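Local structure of erythromycin C-12 hydroxylase (Saccharopolyspora erythraea, 3ZKP) at residues S71-V76 and I87-P92; F288-R293 and N313-S318. The protein hydroxylates the macrolactone ring of erythromycin D at C-12 to give erythromycin C, acting as a heme-dependent cytochrome P450 monooxygenase in erythromycin biosynthesis. The protein carries 1 engineered substitution. All coordinates share one frame; numbering follows the deposited sequence.

How the interactions relate
Both contacts reach bound erythromycin B, and interaction 1 closes in the sequence before interaction 2 opens; their centres lie about 15 Å apart. Interaction 2 is the core contact: it joins neighbouring antiparallel strands of the five-stranded sheet through paired backbone bonds and is mostly buried. Interaction 1 joins two parts of one loop, between strand 69-70 and helix 94-102, is only partly buried, and relies on carboxylates, a carbonyl and waters. The two meet where Ser71 packs against Arg293. Around the ligand they divide the sugars: His88 and Glu89 hold the cladinose, Gln292 the amino sugar, while Phe288 lies against the macrolactone.

Interaction 1 (S71-V76 and I87-P92); sequences SDPTRV and IHEIDP. With ERB (Erythromycin B), chain C.
Ser71 and Asp91 make the direct hydrogen bond between 71-76 and 87-92: the backbone N of Ser71 gives an almost straight bond (170°) to the syn lone pair of Asp91 OD1, 2.8 Å away, while Asp91 OD2 is taken by Ser70. Around buried Ser71 the chains pack closely. Ser71 CB lies 3.3 Å from His88 O, and a water joins Ser71 OG to that same carbonyl; Ser71 O receives a CA-H...O contact from Glu89. Further along, Pro73 packs against buried Glu89, crossing its side chain at about a right angle with CD 3.4 Å from Glu89 CD. These pieces belong to the P450 B-C loop, which runs over the substrate pocket into helix 94-102. Here His88 and Glu89 grip the cladinose of erythromycin B. Extended beyond CG (chi2 -179°), Glu89 sends OE2 to the sugar hydroxyl O6, which donates to it at 2.6 Å. In the conformer described, His88 NE2 donates in its ring plane to O5 of the methoxy group at 3.1 Å, while C2 of the macrolactone sits over one ring face. The partly exposed side is looser. There Asp72 OD1 closes an Asx turn, accepting from Thr74 N and, at 2.6 Å, from Thr74 OG1, both on one face of the carboxylate. Between Asp72 OD1 and Glu89 OE1, 4.4 Å apart, a second water donates to both acids and probably eases their repulsion.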
loop_
_atom_site.group_PDB
_atom_site.type_symbol
_atom_site.label_atom_id
_atom_site.label_comp_id
_atom_site.label_asym_id
_atom_site.label_seq_id
_atom_site.Cartn_x
_atom_site.Cartn_y
_atom_site.Cartn_z
ATOM N N SER A 71 1.256 10.094 14.246
ATOM C CA SER A 71 1.633 8.913 13.476
ATOM C C SER A 71 2.653 8.008 14.165
ATOM O O SER A 71 2.948 6.922 13.656
ATOM C CB SER A 71 2.146 9.322 12.096
ATOM O OG SER A 71 1.058 9.618 11.244
ATOM N N ASP A 72 3.159 8.447 15.318
ATOM C CA ASP A 72 4.191 7.738 16.090
ATOM C C ASP A 72 3.608 6.702 17.081
ATOM O O ASP A 72 3.068 7.064 18.132
ATOM C CB ASP A 72 5.062 8.760 16.829
ATOM C CG ASP A 72 6.271 8.126 17.534
ATOM O OD1 ASP A 72 6.554 6.921 17.358
ATOM O OD2 ASP A 72 6.951 8.856 18.282
ATOM N N PRO A 73 3.726 5.401 16.756
ATOM C CA PRO A 73 3.112 4.408 17.623
ATOM C C PRO A 73 3.877 4.264 18.942
ATOM O O PRO A 73 3.292 3.820 19.927
ATOM C CB PRO A 73 3.240 3.113 16.811
ATOM C CG PRO A 73 4.471 3.326 15.984
ATOM C CD PRO A 73 4.404 4.780 15.605
ATOM N N THR A 74 5.158 4.644 18.951
ATOM C CA THR A 74 6.067 4.366 20.077
ATOM C C THR A 74 5.639 5.116 21.328
ATOM O O THR A 74 6.034 4.756 22.432
ATOM C CB THR A 74 7.559 4.673 19.762
ATOM O OG1 THR A 74 7.733 6.085 19.566
ATOM C CG2 THR A 74 8.029 3.907 18.509
ATOM N N ARG A 75 4.804 6.137 21.135
ATOM C CA ARG A 75 4.240 6.917 22.227
ATOM C C ARG A 75 3.508 6.043 23.240
ATOM O O ARG A 75 3.491 6.336 24.422
ATOM C CB ARG A 75 3.247 7.936 21.683
ATOM C CG ARG A 75 3.847 9.134 20.969
ATOM C CD ARG A 75 2.736 10.119 20.603
ATOM N NE ARG A 75 2.358 10.989 21.720
ATOM C CZ ARG A 75 1.418 10.725 22.628
ATOM N NH1 ARG A 75 0.718 9.598 22.600
ATOM N NH2 ARG A 75 1.184 11.606 23.586
ATOM N N VAL A 76 2.889 4.970 22.756
ATOM C CA VAL A 76 2.054 4.104 23.589
ATOM C C VAL A 76 2.637 2.703 23.758
ATOM O O VAL A 76 1.980 1.823 24.304
ATOM C CB VAL A 76 0.597 4.000 23.043
ATOM C CG1 VAL A 76 0.013 5.384 22.794
ATOM C CG2 VAL A 76 0.531 3.137 21.755
ATOM N N ILE A 87 9.615 8.170 8.129
ATOM C CA ILE A 87 8.760 9.278 7.661
ATOM C C ILE A 87 7.275 9.085 8.011
ATOM O O ILE A 87 6.581 10.049 8.396
ATOM C CB ILE A 87 8.944 9.547 6.120
ATOM C CG1 ILE A 87 8.130 10.775 5.682
ATOM C CG2 ILE A 87 8.636 8.263 5.268
ATOM C CD1 ILE A 87 8.232 11.101 4.163
ATOM N N HIS A 88 6.827 7.831 7.907
ATOM C CA HIS A 88 5.436 7.440 8.161
ATOM C C HIS A 88 5.042 7.511 9.642
ATOM O O HIS A 88 3.851 7.382 9.984
ATOM C CB HIS A 88 5.207 6.014 7.635
ATOM C CG HIS A 88 6.143 5.003 8.221
ATOM N ND1 HIS A 88 7.507 5.051 8.024
ATOM C CD2 HIS A 88 5.914 3.932 9.020
ATOM C CE1 HIS A 88 8.076 4.047 8.667
ATOM N NE2 HIS A 88 7.132 3.355 9.283
ATOM N N GLU A 89 6.043 7.689 10.515
ATOM C CA GLU A 89 5.831 7.778 11.972
ATOM C C GLU A 89 6.231 9.132 12.577
ATOM O O GLU A 89 6.198 9.323 13.804
ATOM C CB GLU A 89 6.543 6.635 12.698
ATOM C CG GLU A 89 5.952 5.252 12.365
ATOM C CD GLU A 89 6.637 4.105 13.106
ATOM O OE1 GLU A 89 7.563 4.368 13.916
ATOM O OE2 GLU A 89 6.245 2.932 12.869
ATOM N N ILE A 90 6.573 10.075 11.703
ATOM C CA ILE A 90 7.015 11.405 12.109
ATOM C C ILE A 90 5.920 12.450 11.862
ATOM O O ILE A 90 5.311 12.480 10.787
ATOM C CB ILE A 90 8.360 11.750 11.381
ATOM C CG1 ILE A 90 9.465 10.856 11.954
ATOM C CG2 ILE A 90 8.713 13.238 11.511
ATOM C CD1 ILE A 90 10.700 10.699 11.119
ATOM N N ASP A 91 5.697 13.317 12.855
ATOM C CA ASP A 91 4.671 14.360 12.804
ATOM C C ASP A 91 5.222 15.736 12.388
ATOM O O ASP A 91 6.417 15.995 12.518
ATOM C CB ASP A 91 3.999 14.518 14.182
ATOM C CG ASP A 91 3.320 13.251 14.668
ATOM O OD1 ASP A 91 2.782 12.452 13.855
ATOM O OD2 ASP A 91 3.308 13.062 15.894
ATOM N N PRO A 92 4.339 16.643 11.929
ATOM C CA PRO A 92 4.807 18.028 11.787
ATOM C C PRO A 92 5.300 18.617 13.134
ATOM O O PRO A 92 4.783 18.250 14.200
ATOM C CB PRO A 92 3.567 18.762 11.268
ATOM C CG PRO A 92 2.728 17.692 10.624
ATOM C CD PRO A 92 2.930 16.500 11.521
HETATM C C1 ERB C . 5.850 1.209 5.613
HETATM N N1 ERB C . -0.358 -2.721 12.212
HETATM O O1 ERB C . 5.928 0.400 4.695
HETATM C C2 ERB C . 6.469 1.031 6.986
HETATM O O2 ERB C . 5.127 2.437 5.453
HETATM C C3 ERB C . 5.893 -0.181 7.759
HETATM O O3 ERB C . 6.266 -0.006 9.139
HETATM C C4 ERB C . 4.365 -0.281 7.613
HETATM O O4 ERB C . 5.777 -1.360 10.969
HETATM C C5 ERB C . 3.853 -1.743 7.723
HETATM O O5 ERB C . 8.387 1.186 11.023
HETATM C C6 ERB C . 3.691 -2.454 6.373
HETATM O O6 ERB C . 7.347 0.661 13.577
HETATM C C7 ERB C . 2.418 -1.919 5.684
HETATM O O7 ERB C . 2.575 -1.800 8.367
HETATM C C8 ERB C . 2.372 -1.872 4.147
HETATM O O8 ERB C . 0.480 -0.907 10.087
HETATM C C9 ERB C . 1.287 -0.919 3.660
HETATM O O9 ERB C . 3.061 -3.538 9.852
HETATM C C10 ERB C . 1.408 0.600 3.800
HETATM O O10 ERB C . 4.853 -2.242 5.565
HETATM C C11 ERB C . 2.874 1.040 3.731
HETATM O O11 ERB C . 0.270 -1.361 3.159
HETATM C C12 ERB C . 3.116 2.508 4.121
HETATM O O12 ERB C . 3.362 0.767 2.409
HETATM C C13 ERB C . 4.617 2.816 4.185
HETATM C C14 ERB C . 6.668 -1.189 9.850
HETATM C C15 ERB C . 8.138 -1.113 10.317
HETATM C C16 ERB C . 8.381 -0.164 11.510
HETATM C C17 ERB C . 7.256 -0.324 12.546
HETATM C C18 ERB C . 5.852 -0.305 11.924
HETATM C C19 ERB C . 9.774 -0.481 12.103
HETATM C C20 ERB C . 9.386 2.150 11.401
HETATM C C21 ERB C . 4.744 -0.502 12.955
HETATM C C22 ERB C . 2.542 -2.210 9.742
HETATM C C23 ERB C . 1.099 -2.207 10.251
HETATM C C24 ERB C . 1.052 -2.709 11.707
HETATM C C25 ERB C . 1.777 -4.064 11.830
HETATM C C26 ERB C . 3.173 -3.996 11.206
HETATM C C27 ERB C . 3.852 -5.372 11.174
HETATM C C28 ERB C . -1.267 -3.728 11.590
HETATM C C29 ERB C . -0.376 -2.922 13.671
HETATM C C30 ERB C . 8.001 1.062 6.886
HETATM C C31 ERB C . 3.657 0.693 8.573
HETATM C C32 ERB C . 3.582 -3.972 6.596
HETATM C C33 ERB C . 2.193 -3.287 3.569
HETATM C C34 ERB C . 0.546 1.366 2.786
HETATM C C35 ERB C . 2.360 2.880 5.408
HETATM C C36 ERB C . 4.897 4.313 4.117
HETATM C C37 ERB C . 6.396 4.556 4.069
HETATM O O HOH W 1 1.554 8.295 8.913
HETATM O O HOH W 2 8.653 6.415 15.495
#

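Interaction 2 (F288-R293 and N313-S318); sequences FPQMQR and NTWVLS. With ERB (Erythromycin B), chain C.
Met291 and Thr314 form an antiparallel hydrogen-bonded pair. Thr314 N donates to Met291 O at 2.8 Å, and Met291 N returns a bond to Thr314 O at 3.1 Å. Met291 O is gripped twice, since Thr314 OG1, set between the backbone N and the carbonyl carbon (chi1 60°), also donates to it from above the carbonyl plane. Where strand 311-315 gives way to helix 316-320, Leu317 N binds Pro289 O at 2.9 Å, a straight bond that ties the first turn to the neighbouring segment. Pro289 CB and Leu317 CB pack 3.7 Å apart alongside it. Met291 and Thr314 share the sheet face covered by helix 56-64. On the other face the amides of Gln292 and Asn313 run side by side, their planes 27° apart; beyond them Trp315 bonds to His52 through NE1 and stacks on Phe54. Phe288 is sandwiched: C10 of the erythromycin B macrolactone lies over the centre of one ring face, Gln290 O over the centre of the opposite face. Gln292, bent at chi2, presents OE1 to the amino sugar; its dimethylamino N1, 3.0 Å from OE1, donates to it, as the probably protonated amine can, while Arg293 NH2 bonds a heme propionate. Main-chain bonds thus hold the strand, while its side chains meet both ligands: an amide oxygen suited to a probably cationic amine, and a guanidinium matched to a carboxylate.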
loop_
_atom_site.group_PDB
_atom_site.type_symbol
_atom_site.label_atom_id
_atom_site.label_comp_id
_atom_site.label_asym_id
_atom_site.label_seq_id
_atom_site.Cartn_x
_atom_site.Cartn_y
_atom_site.Cartn_z
ATOM N N PHE A 288 -4.294 -1.555 1.804
ATOM C CA PHE A 288 -3.986 -1.294 3.206
ATOM C C PHE A 288 -5.311 -0.820 3.823
ATOM O O PHE A 288 -5.661 0.343 3.682
ATOM C CB PHE A 288 -2.911 -0.195 3.285
ATOM C CG PHE A 288 -2.240 -0.036 4.642
ATOM C CD1 PHE A 288 -1.747 -1.138 5.337
ATOM C CD2 PHE A 288 -2.021 1.240 5.167
ATOM C CE1 PHE A 288 -1.084 -0.983 6.551
ATOM C CE2 PHE A 288 -1.364 1.413 6.387
ATOM C CZ PHE A 288 -0.888 0.311 7.075
ATOM N N PRO A 289 -6.070 -1.736 4.454
ATOM C CA PRO A 289 -7.457 -1.443 4.845
ATOM C C PRO A 289 -7.589 -0.640 6.150
ATOM O O PRO A 289 -8.669 -0.146 6.435
ATOM C CB PRO A 289 -8.081 -2.850 5.002
ATOM C CG PRO A 289 -6.933 -3.694 5.524
ATOM C CD PRO A 289 -5.677 -3.121 4.815
ATOM N N GLN A 290 -6.494 -0.521 6.909
ATOM C CA GLN A 290 -6.475 0.173 8.197
ATOM C C GLN A 290 -5.090 0.789 8.476
ATOM O O GLN A 290 -4.073 0.323 7.956
ATOM C CB GLN A 290 -6.852 -0.800 9.326
ATOM C CG GLN A 290 -5.823 -1.898 9.473
ATOM C CD GLN A 290 -6.133 -2.967 10.515
ATOM O OE1 GLN A 290 -7.150 -2.937 11.219
ATOM N NE2 GLN A 290 -5.224 -3.940 10.608
ATOM N N MET A 291 -5.068 1.861 9.270
ATOM C CA MET A 291 -3.833 2.533 9.663
ATOM C C MET A 291 -3.972 3.007 11.113
ATOM O O MET A 291 -5.083 3.299 11.557
ATOM C CB MET A 291 -3.561 3.735 8.749
ATOM C CG MET A 291 -4.325 3.719 7.422
ATOM S SD MET A 291 -3.545 4.778 6.206
ATOM C CE MET A 291 -4.949 5.655 5.548
ATOM N N GLN A 292 -2.853 3.117 11.827
ATOM C CA GLN A 292 -2.905 3.506 13.221
ATOM C C GLN A 292 -2.390 4.915 13.479
ATOM O O GLN A 292 -1.541 5.440 12.742
ATOM C CB GLN A 292 -2.202 2.489 14.134
ATOM C CG GLN A 292 -2.863 1.107 14.175
ATOM C CD GLN A 292 -2.433 0.246 12.997
ATOM O OE1 GLN A 292 -1.244 0.034 12.785
ATOM N NE2 GLN A 292 -3.396 -0.239 12.217
ATOM N N ARG A 293 -2.966 5.520 14.513
ATOM C CA ARG A 293 -2.505 6.782 15.087
ATOM C C ARG A 293 -2.365 6.593 16.606
ATOM O O ARG A 293 -2.801 5.561 17.149
ATOM C CB ARG A 293 -3.493 7.902 14.758
ATOM C CG ARG A 293 -3.643 8.206 13.266
ATOM C CD ARG A 293 -2.292 8.603 12.681
ATOM N NE ARG A 293 -2.342 9.107 11.320
ATOM C CZ ARG A 293 -2.007 8.415 10.230
ATOM N NH1 ARG A 293 -1.653 7.129 10.311
ATOM N NH2 ARG A 293 -2.044 9.019 9.044
ATOM N N ASN A 313 -7.146 3.066 15.480
ATOM C CA ASN A 313 -7.119 2.320 14.224
ATOM C C ASN A 313 -8.195 2.883 13.315
ATOM O O ASN A 313 -9.383 2.732 13.599
ATOM C CB ASN A 313 -7.398 0.832 14.518
ATOM C CG ASN A 313 -7.202 -0.077 13.294
ATOM O OD1 ASN A 313 -8.090 -0.876 12.955
ATOM N ND2 ASN A 313 -6.055 0.033 12.637
ATOM N N THR A 314 -7.789 3.547 12.233
ATOM C CA THR A 314 -8.742 4.060 11.250
ATOM C C THR A 314 -8.973 3.028 10.146
ATOM O O THR A 314 -8.046 2.675 9.428
ATOM C CB THR A 314 -8.277 5.394 10.606
ATOM O OG1 THR A 314 -7.026 5.209 9.934
ATOM C CG2 THR A 314 -8.137 6.493 11.644
ATOM N N TRP A 315 -10.220 2.576 10.002
ATOM C CA TRP A 315 -10.581 1.609 8.970
ATOM C C TRP A 315 -10.905 2.301 7.647
ATOM O O TRP A 315 -12.043 2.707 7.400
ATOM C CB TRP A 315 -11.770 0.755 9.409
ATOM C CG TRP A 315 -11.445 -0.293 10.412
ATOM C CD1 TRP A 315 -11.467 -0.166 11.775
ATOM C CD2 TRP A 315 -11.068 -1.644 10.136
ATOM N NE1 TRP A 315 -11.134 -1.370 12.368
ATOM C CE2 TRP A 315 -10.873 -2.290 11.382
ATOM C CE3 TRP A 315 -10.854 -2.370 8.951
ATOM C CZ2 TRP A 315 -10.481 -3.628 11.480
ATOM C CZ3 TRP A 315 -10.473 -3.715 9.047
ATOM C CH2 TRP A 315 -10.289 -4.327 10.307
ATOM N N VAL A 316 -9.893 2.430 6.797
ATOM C CA VAL A 316 -10.091 2.890 5.422
ATOM C C VAL A 316 -11.096 2.008 4.669
ATOM O O VAL A 316 -11.933 2.512 3.924
ATOM C CB VAL A 316 -8.735 2.934 4.639
ATOM C CG1 VAL A 316 -8.972 3.182 3.132
ATOM C CG2 VAL A 316 -7.826 4.002 5.214
ATOM N N LEU A 317 -11.008 0.695 4.852
ATOM C CA LEU A 317 -11.928 -0.215 4.175
ATOM C C LEU A 317 -13.408 0.110 4.506
ATOM O O LEU A 317 -14.280 0.087 3.613
ATOM C CB LEU A 317 -11.562 -1.690 4.489
ATOM C CG LEU A 317 -12.496 -2.813 4.000
ATOM C CD1 LEU A 317 -12.633 -2.775 2.461
ATOM C CD2 LEU A 317 -12.007 -4.181 4.472
ATOM N N SER A 318 -13.684 0.430 5.775
ATOM C CA SER A 318 -15.054 0.742 6.221
ATOM C C SER A 318 -15.490 2.119 5.736
ATOM O O SER A 318 -16.633 2.313 5.315
ATOM C CB SER A 318 -15.150 0.669 7.753
ATOM O OG SER A 318 -16.461 1.048 8.191
HETATM C C1 ERB C . 5.850 1.209 5.613
HETATM N N1 ERB C . -0.358 -2.721 12.212
HETATM O O1 ERB C . 5.928 0.400 4.695
HETATM C C2 ERB C . 6.469 1.031 6.986
HETATM O O2 ERB C . 5.127 2.437 5.453
HETATM C C3 ERB C . 5.893 -0.181 7.759
HETATM O O3 ERB C . 6.266 -0.006 9.139
HETATM C C4 ERB C . 4.365 -0.281 7.613
HETATM O O4 ERB C . 5.777 -1.360 10.969
HETATM C C5 ERB C . 3.853 -1.743 7.723
HETATM O O5 ERB C . 8.387 1.186 11.023
HETATM C C6 ERB C . 3.691 -2.454 6.373
HETATM O O6 ERB C . 7.347 0.661 13.577
HETATM C C7 ERB C . 2.418 -1.919 5.684
HETATM O O7 ERB C . 2.575 -1.800 8.367
HETATM C C8 ERB C . 2.372 -1.872 4.147
HETATM O O8 ERB C . 0.480 -0.907 10.087
HETATM C C9 ERB C . 1.287 -0.919 3.660
HETATM O O9 ERB C . 3.061 -3.538 9.852
HETATM C C10 ERB C . 1.408 0.600 3.800
HETATM O O10 ERB C . 4.853 -2.242 5.565
HETATM C C11 ERB C . 2.874 1.040 3.731
HETATM O O11 ERB C . 0.270 -1.361 3.159
HETATM C C12 ERB C . 3.116 2.508 4.121
HETATM O O12 ERB C . 3.362 0.767 2.409
HETATM C C13 ERB C . 4.617 2.816 4.185
HETATM C C14 ERB C . 6.668 -1.189 9.850
HETATM C C15 ERB C . 8.138 -1.113 10.317
HETATM C C16 ERB C . 8.381 -0.164 11.510
HETATM C C17 ERB C . 7.256 -0.324 12.546
HETATM C C18 ERB C . 5.852 -0.305 11.924
HETATM C C19 ERB C . 9.774 -0.481 12.103
HETATM C C20 ERB C . 9.386 2.150 11.401
HETATM C C21 ERB C . 4.744 -0.502 12.955
HETATM C C22 ERB C . 2.542 -2.210 9.742
HETATM C C23 ERB C . 1.099 -2.207 10.251
HETATM C C24 ERB C . 1.052 -2.709 11.707
HETATM C C25 ERB C . 1.777 -4.064 11.830
HETATM C C26 ERB C . 3.173 -3.996 11.206
HETATM C C27 ERB C . 3.852 -5.372 11.174
HETATM C C28 ERB C . -1.267 -3.728 11.590
HETATM C C29 ERB C . -0.376 -2.922 13.671
HETATM C C30 ERB C . 8.001 1.062 6.886
HETATM C C31 ERB C . 3.657 0.693 8.573
HETATM C C32 ERB C . 3.582 -3.972 6.596
HETATM C C33 ERB C . 2.193 -3.287 3.569
HETATM C C34 ERB C . 0.546 1.366 2.786
HETATM C C35 ERB C . 2.360 2.880 5.408
HETATM C C36 ERB C . 4.897 4.313 4.117
HETATM C C37 ERB C . 6.396 4.556 4.069
#